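Local coordinates for S locus protein 11 (Brassica campestris, PDB 6KYW), which probably acts as a secreted, cysteine-rich pollen ligand of the defensin-like family in the self-incompatibility response of this plant, at residues G5-G10 / T38-C43. Numbering follows the deposited sequence.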
loop_
_atom_site.group_PDB
_atom_site.type_symbol
_atom_site.label_atom_id
_atom_site.label_comp_id
_atom_site.label_asym_id
_atom_site.label_seq_id
_atom_site.Cartn_x
_atom_site.Cartn_y
_atom_site.Cartn_z
ATOM N N GLY C 5 17.084 -10.095 -7.689
ATOM C CA GLY C 5 16.027 -10.140 -6.702
ATOM C C GLY C 5 14.677 -10.137 -7.383
ATOM O O GLY C 5 14.571 -9.996 -8.605
ATOM N N PHE C 6 13.640 -10.291 -6.569
ATOM C CA PHE C 6 12.278 -10.234 -7.080
ATOM C C PHE C 6 11.362 -9.750 -5.970
ATOM O O PHE C 6 11.756 -9.665 -4.804
ATOM C CB PHE C 6 11.825 -11.598 -7.595
ATOM C CG PHE C 6 11.970 -12.694 -6.585
ATOM C CD1 PHE C 6 10.965 -12.944 -5.660
ATOM C CD2 PHE C 6 13.125 -13.459 -6.534
ATOM C CE1 PHE C 6 11.102 -13.962 -4.715
ATOM C CE2 PHE C 6 13.265 -14.475 -5.599
ATOM C CZ PHE C 6 12.247 -14.733 -4.689
ATOM N N ARG C 7 10.118 -9.464 -6.347
ATOM C CA ARG C 7 9.090 -9.015 -5.420
ATOM C C ARG C 7 7.832 -9.843 -5.624
ATOM O O ARG C 7 7.548 -10.301 -6.735
ATOM C CB ARG C 7 8.789 -7.534 -5.606
ATOM C CG ARG C 7 7.815 -6.967 -4.588
ATOM C CD ARG C 7 7.622 -5.506 -4.818
ATOM N NE ARG C 7 8.881 -4.805 -4.631
ATOM C CZ ARG C 7 9.476 -4.631 -3.453
ATOM N NH1 ARG C 7 8.920 -5.082 -2.342
ATOM N NH2 ARG C 7 10.630 -3.993 -3.384
ATOM N N LYS C 8 7.082 -10.035 -4.539
ATOM C CA LYS C 8 5.875 -10.858 -4.539
ATOM C C LYS C 8 4.793 -10.252 -3.651
ATOM O O LYS C 8 5.064 -9.489 -2.714
ATOM C CB LYS C 8 6.162 -12.273 -4.033
ATOM C CG LYS C 8 6.671 -13.232 -5.048
ATOM C CD LYS C 8 6.824 -14.589 -4.383
ATOM C CE LYS C 8 7.607 -15.560 -5.251
ATOM N NZ LYS C 8 7.896 -16.819 -4.513
ATOM N N LEU C 9 3.554 -10.643 -3.935
ATOM C CA LEU C 9 2.446 -10.350 -3.031
ATOM C C LEU C 9 2.583 -11.134 -1.732
ATOM O O LEU C 9 2.967 -12.304 -1.730
ATOM C CB LEU C 9 1.118 -10.719 -3.669
ATOM C CG LEU C 9 0.210 -9.589 -4.116
ATOM C CD1 LEU C 9 0.925 -8.701 -5.097
ATOM C CD2 LEU C 9 -1.020 -10.246 -4.740
ATOM N N GLY C 10 2.241 -10.498 -0.629
ATOM C CA GLY C 10 2.152 -11.224 0.609
ATOM C C GLY C 10 3.346 -10.989 1.491
ATOM O O GLY C 10 4.245 -10.193 1.198
ATOM N N THR C 38 3.575 -6.385 -0.032
ATOM C CA THR C 38 4.565 -7.091 -0.852
ATOM C C THR C 38 5.801 -7.392 -0.010
ATOM O O THR C 38 6.057 -6.740 1.006
ATOM C CB THR C 38 4.995 -6.305 -2.117
ATOM O OG1 THR C 38 5.765 -5.145 -1.751
ATOM C CG2 THR C 38 3.801 -5.894 -2.950
ATOM N N HIS C 39 6.564 -8.399 -0.451
ATOM C CA HIS C 39 7.895 -8.673 0.086
ATOM C C HIS C 39 8.882 -8.859 -1.069
ATOM O O HIS C 39 8.490 -9.086 -2.223
ATOM C CB HIS C 39 7.887 -9.910 0.995
ATOM C CG HIS C 39 7.589 -11.191 0.277
ATOM N ND1 HIS C 39 6.309 -11.583 -0.048
ATOM C CD2 HIS C 39 8.407 -12.170 -0.175
ATOM C CE1 HIS C 39 6.351 -12.744 -0.679
ATOM N NE2 HIS C 39 7.613 -13.124 -0.762
ATOM N N SER C 40 10.179 -8.755 -0.757
ATOM C CA SER C 40 11.222 -8.932 -1.761
ATOM C C SER C 40 12.356 -9.822 -1.261
ATOM O O SER C 40 12.675 -9.857 -0.067
ATOM C CB SER C 40 11.806 -7.583 -2.212
ATOM O OG SER C 40 12.424 -6.894 -1.134
ATOM N N CYS C 41 12.973 -10.532 -2.205
ATOM C CA CYS C 41 14.229 -11.253 -1.996
ATOM C C CYS C 41 15.381 -10.433 -2.576
ATOM O O CYS C 41 15.401 -10.148 -3.775
ATOM C CB CYS C 41 14.169 -12.627 -2.660
ATOM S SG CYS C 41 13.373 -13.914 -1.649
ATOM N N ASP C 42 16.323 -10.033 -1.732
ATOM C CA ASP C 42 17.468 -9.256 -2.197
ATOM C C ASP C 42 18.730 -9.758 -1.504
ATOM O O ASP C 42 18.675 -10.436 -0.475
ATOM C CB ASP C 42 17.306 -7.754 -1.930
ATOM C CG ASP C 42 15.945 -7.235 -2.348
ATOM O OD1 ASP C 42 15.822 -6.693 -3.470
ATOM O OD2 ASP C 42 14.989 -7.383 -1.554
ATOM N N CYS C 43 19.878 -9.396 -2.065
ATOM C CA CYS C 43 21.154 -9.891 -1.575
ATOM C C CYS C 43 22.061 -8.722 -1.251
ATOM O O CYS C 43 22.336 -7.886 -2.117
ATOM C CB CYS C 43 21.798 -10.823 -2.595
ATOM S SG CYS C 43 20.708 -12.231 -2.992
#
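Phe6 lays one ring face over CB of Cys41, which sits 3.8 Å from the ring centroid in a CH-pi contact and offset toward the rim, while Cys41 SG approaches obliquely. A flat apolar ring suits this place: it packs on Cys41, whose sulfur is bonded to Cys20, and also touches helix 14-20. CG stands between the backbone N and the carbonyl carbon (chi1 54°), which starts the ring on the side where Cys41 lies.

On the same face, Lys8 and His39 run side by side, with Lys8 CB 3.4 Å from His39 CE1. His39 ND1 donates to Gly10 O (2.8 Å), which lies in the ring plane although the donor stands above the carbonyl plane. Gly10 has a positive phi (103°), where a CB would jam against the preceding carbonyl O. His39 NE2 is hydrogen-bonded to Glu16 OE2, which also forms a salt bridge with Lys8 NZ; a partner at each ring nitrogen probably fixes the imidazole's rotation.

Arg7 occupies the other face, its guanidinium over Ser40 CB; its long, bent chain lets NH1 bond Thr38 OG1 (3.2 Å), while NE reaches the backbone of another protein chain. An alanine here would probably leave Thr38 OG1 with Lys35 O but without NH1, take the guanidinium from over Ser40 CB, and cost the partner chain a donor.

Backbone bonds such as Lys8 N to His39 O (2.9 Å) join outer strand 5-9 to central strand 38-43, and the Cys20-Cys41 disulfide ties this sheet to the helix, consistent with the cysteine-stabilised alpha-beta fold of defensin-like proteins.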